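Side-chain contact in coelenterazine-binding protein with bound coelenterazine (PDB 2HPS), which binds the luciferin coelenterazine and probably makes it available to luciferase and oxygen only when calcium is bound: residues A10-L13 with R14-T18. Sequence-based numbering, arbitrary orientation.
Sequences AYHL and RKMKT
Lys-15 CG lies over one face of the Tyr-11 ring, one turn back on helix 6-21, and CD and CE run by its rim, CD 3.6 Å from Tyr-11 CE2. Lys-15 CG stands 4.2 Å from the ring centroid, 22° off the ring normal, in a CH-pi contact shifted toward the rim. Tyr-11 CG is anti to the backbone N (chi1 177°), swinging the ring forward to meet this chain. A bend at chi3 (-63°) keeps Lys-15 CE by Tyr-11 CE2 and brings it within 4.0 Å of His-12 CD2, the lysine and histidine side chains crossing at about a right angle.

The other neighbour of His-12 is the selenomethionine Met-16. Its CG sits 3.5 Å from His-12 CE1, and its selenium approaches the imidazole obliquely, as in a sulfur-aromatic contact, 4.7 Å from the centroid.

Successive i to i+4 backbone bonds carry these groups, including Met-16 N to His-12 O, 2.9 Å and in the carbonyl plane. Thr-18 OG1 turns back to Arg-14 O at 2.8 Å, reaching this oxygen from the face opposite Thr-18 N, so that two donors grip it.

The polar ends bind elsewhere: Lys-15 NZ at the carbonyls of Gly-170 and Phe-167, His-12 between Thr-86 OG1 and Leu-168 O, Tyr-11 OH at Asn-178, and Arg-14 in a salt bridge with Asp-186. With an alanine at Lys-15, the Tyr-11 face would probably lose its aliphatic cover and the Gly-170 and Phe-167 carbonyls their shared ammonium donor.

The lysine and selenomethionine chains thus pack against both rings of this first EF-hand helix, while the polar ends tie it to the C-terminal region and, through Thr-86, to helix 78-91, with buried Lys-15 probably stabilised as a cation by the carbonyl oxygens.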
ATOM      1  N   ALA A  10     -10.470  -8.209 -13.724  1.00 11.21           N
ATOM      2  CA  ALA A  10      -9.192  -7.993 -14.415  1.00 11.01           C
ATOM      3  C   ALA A  10      -8.493  -6.753 -13.887  1.00 10.64           C
ATOM      4  O   ALA A  10      -7.304  -6.796 -13.563  1.00 10.69           O
ATOM      5  CB  ALA A  10      -9.408  -7.875 -15.940  1.00 10.89           C
ATOM      6  N   TYR A  11      -9.246  -5.656 -13.772  1.00 11.36           N
ATOM      7  CA  TYR A  11      -8.664  -4.390 -13.342  1.00 11.31           C
ATOM      8  C   TYR A  11      -8.205  -4.477 -11.875  1.00 11.50           C
ATOM      9  O   TYR A  11      -7.112  -4.036 -11.531  1.00 10.58           O
ATOM     10  CB  TYR A  11      -9.666  -3.242 -13.552  1.00 10.96           C
ATOM     11  CG  TYR A  11      -9.131  -1.920 -13.050  1.00 11.56           C
ATOM     12  CD1 TYR A  11      -8.008  -1.328 -13.649  1.00 11.85           C
ATOM     13  CD2 TYR A  11      -9.690  -1.305 -11.928  1.00 12.04           C
ATOM     14  CE1 TYR A  11      -7.478  -0.120 -13.169  1.00 12.34           C
ATOM     15  CE2 TYR A  11      -9.165  -0.110 -11.437  1.00 11.78           C
ATOM     16  CZ  TYR A  11      -8.063   0.475 -12.051  1.00 12.45           C
ATOM     17  OH  TYR A  11      -7.555   1.664 -11.580  1.00 13.74           O
ATOM     18  N   HIS A  12      -9.047  -5.059 -11.022  1.00 11.15           N
ATOM     19  CA  HIS A  12      -8.675  -5.185  -9.609  1.00 11.07           C
ATOM     20  C   HIS A  12      -7.426  -6.035  -9.439  1.00 10.72           C
ATOM     21  O   HIS A  12      -6.508  -5.653  -8.702  1.00 10.43           O
ATOM     22  CB  HIS A  12      -9.819  -5.731  -8.760  1.00 11.56           C
ATOM     23  CG  HIS A  12      -9.623  -5.475  -7.305  1.00 11.87           C
ATOM     24  ND1 HIS A  12      -8.864  -6.299  -6.501  1.00 12.27           N
ATOM     25  CD2 HIS A  12     -10.023  -4.442  -6.524  1.00 12.95           C
ATOM     26  CE1 HIS A  12      -8.812  -5.785  -5.282  1.00 13.00           C
ATOM     27  NE2 HIS A  12      -9.521  -4.670  -5.266  1.00 13.08           N
ATOM     28  N   LEU A  13      -7.348  -7.151 -10.168  1.00 10.71           N
ATOM     29  CA  LEU A  13      -6.127  -7.974 -10.108  1.00 11.13           C
ATOM     30  C   LEU A  13      -4.894  -7.235 -10.605  1.00 11.30           C
ATOM     31  O   LEU A  13      -3.786  -7.460 -10.111  1.00 11.81           O
ATOM     32  CB  LEU A  13      -6.302  -9.262 -10.926  1.00 10.97           C
ATOM     33  CG  LEU A  13      -7.230 -10.336 -10.363  1.00 11.68           C
ATOM     34  CD1 LEU A  13      -7.511 -11.396 -11.442  1.00 13.83           C
ATOM     35  CD2 LEU A  13      -6.563 -11.003  -9.146  1.00 13.13           C
ATOM     36  N   ARG A  14      -5.073  -6.415 -11.640  1.00 10.99           N
ATOM     37  CA  ARG A  14      -3.987  -5.582 -12.169  1.00 10.70           C
ATOM     38  C   ARG A  14      -3.464  -4.622 -11.108  1.00 10.38           C
ATOM     39  O   ARG A  14      -2.248  -4.494 -10.928  1.00 10.56           O
ATOM     40  CB  ARG A  14      -4.450  -4.819 -13.406  1.00 10.68           C
ATOM     41  CG  ARG A  14      -3.338  -4.038 -14.117  1.00 11.36           C
ATOM     42  CD  ARG A  14      -3.888  -3.414 -15.424  1.00 11.20           C
ATOM     43  NE  ARG A  14      -2.873  -2.622 -16.112  1.00 11.37           N
ATOM     44  CZ  ARG A  14      -1.976  -3.104 -16.966  1.00 14.25           C
ATOM     45  NH1 ARG A  14      -1.936  -4.413 -17.245  1.00 13.79           N
ATOM     46  NH2 ARG A  14      -1.090  -2.266 -17.530  1.00 14.13           N
ATOM     47  N   LYS A  15      -4.386  -4.013 -10.356  1.00 10.69           N
ATOM     48  CA  LYS A  15      -4.007  -3.175  -9.242  1.00 10.44           C
ATOM     49  C   LYS A  15      -3.237  -3.989  -8.200  1.00 10.83           C
ATOM     50  O   LYS A  15      -2.168  -3.576  -7.747  1.00 10.71           O
ATOM     51  CB  LYS A  15      -5.237  -2.530  -8.617  1.00 10.14           C
ATOM     52  CG  LYS A  15      -5.860  -1.413  -9.477  1.00 11.04           C
ATOM     53  CD  LYS A  15      -6.893  -0.611  -8.703  1.00 11.92           C
ATOM     54  CE  LYS A  15      -8.104  -1.451  -8.264  1.00 11.80           C
ATOM     55  NZ  LYS A  15      -9.145  -0.611  -7.508  1.00 11.41           N
HETATM   56  N   MSE A  16      -3.776  -5.149  -7.844  1.00 10.80           N
HETATM   57  CA  MSE A  16      -3.165  -5.954  -6.780  1.00 11.96           C
HETATM   58  C   MSE A  16      -1.789  -6.487  -7.194  1.00 11.95           C
HETATM   59  O   MSE A  16      -0.874  -6.557  -6.384  1.00 11.75           O
HETATM   60  CB  MSE A  16      -4.083  -7.087  -6.333  1.00 12.83           C
HETATM   61  CG  MSE A  16      -5.395  -6.638  -5.716  1.00 13.63           C
HETATM   62 SE   MSE A  16      -5.149  -5.388  -4.179  1.00 21.82          SE
HETATM   63  CE  MSE A  16      -5.721  -3.672  -5.097  1.00 14.84           C
ATOM     64  N   LYS A  17      -1.632  -6.857  -8.461  1.00 11.51           N
ATOM     65  CA  LYS A  17      -0.321  -7.297  -8.936  1.00 12.02           C
ATOM     66  C   LYS A  17       0.732  -6.169  -8.866  1.00 11.58           C
ATOM     67  O   LYS A  17       1.914  -6.403  -8.588  1.00 11.73           O
ATOM     68  CB  LYS A  17      -0.423  -7.870 -10.366  1.00 12.61           C
ATOM     69  CG  LYS A  17       0.862  -8.600 -10.795  1.00 12.91           C
ATOM     70  CD  LYS A  17       0.816  -9.186 -12.222  1.00 14.78           C
ATOM     71  CE  LYS A  17       2.219  -9.678 -12.614  1.00 18.57           C
ATOM     72  NZ  LYS A  17       2.221 -10.201 -14.019  1.00 20.64           N
ATOM     73  N   THR A  18       0.295  -4.939  -9.108  1.00 11.04           N
ATOM     74  CA  THR A  18       1.183  -3.780  -9.038  1.00 11.52           C
ATOM     75  C   THR A  18       1.660  -3.614  -7.586  1.00 12.00           C
ATOM     76  O   THR A  18       2.854  -3.429  -7.320  1.00 11.67           O
ATOM     77  CB  THR A  18       0.436  -2.548  -9.560  1.00 12.15           C
ATOM     78  OG1 THR A  18       0.023  -2.816 -10.917  1.00 11.54           O
ATOM     79  CG2 THR A  18       1.337  -1.318  -9.552  1.00 12.29           C
TER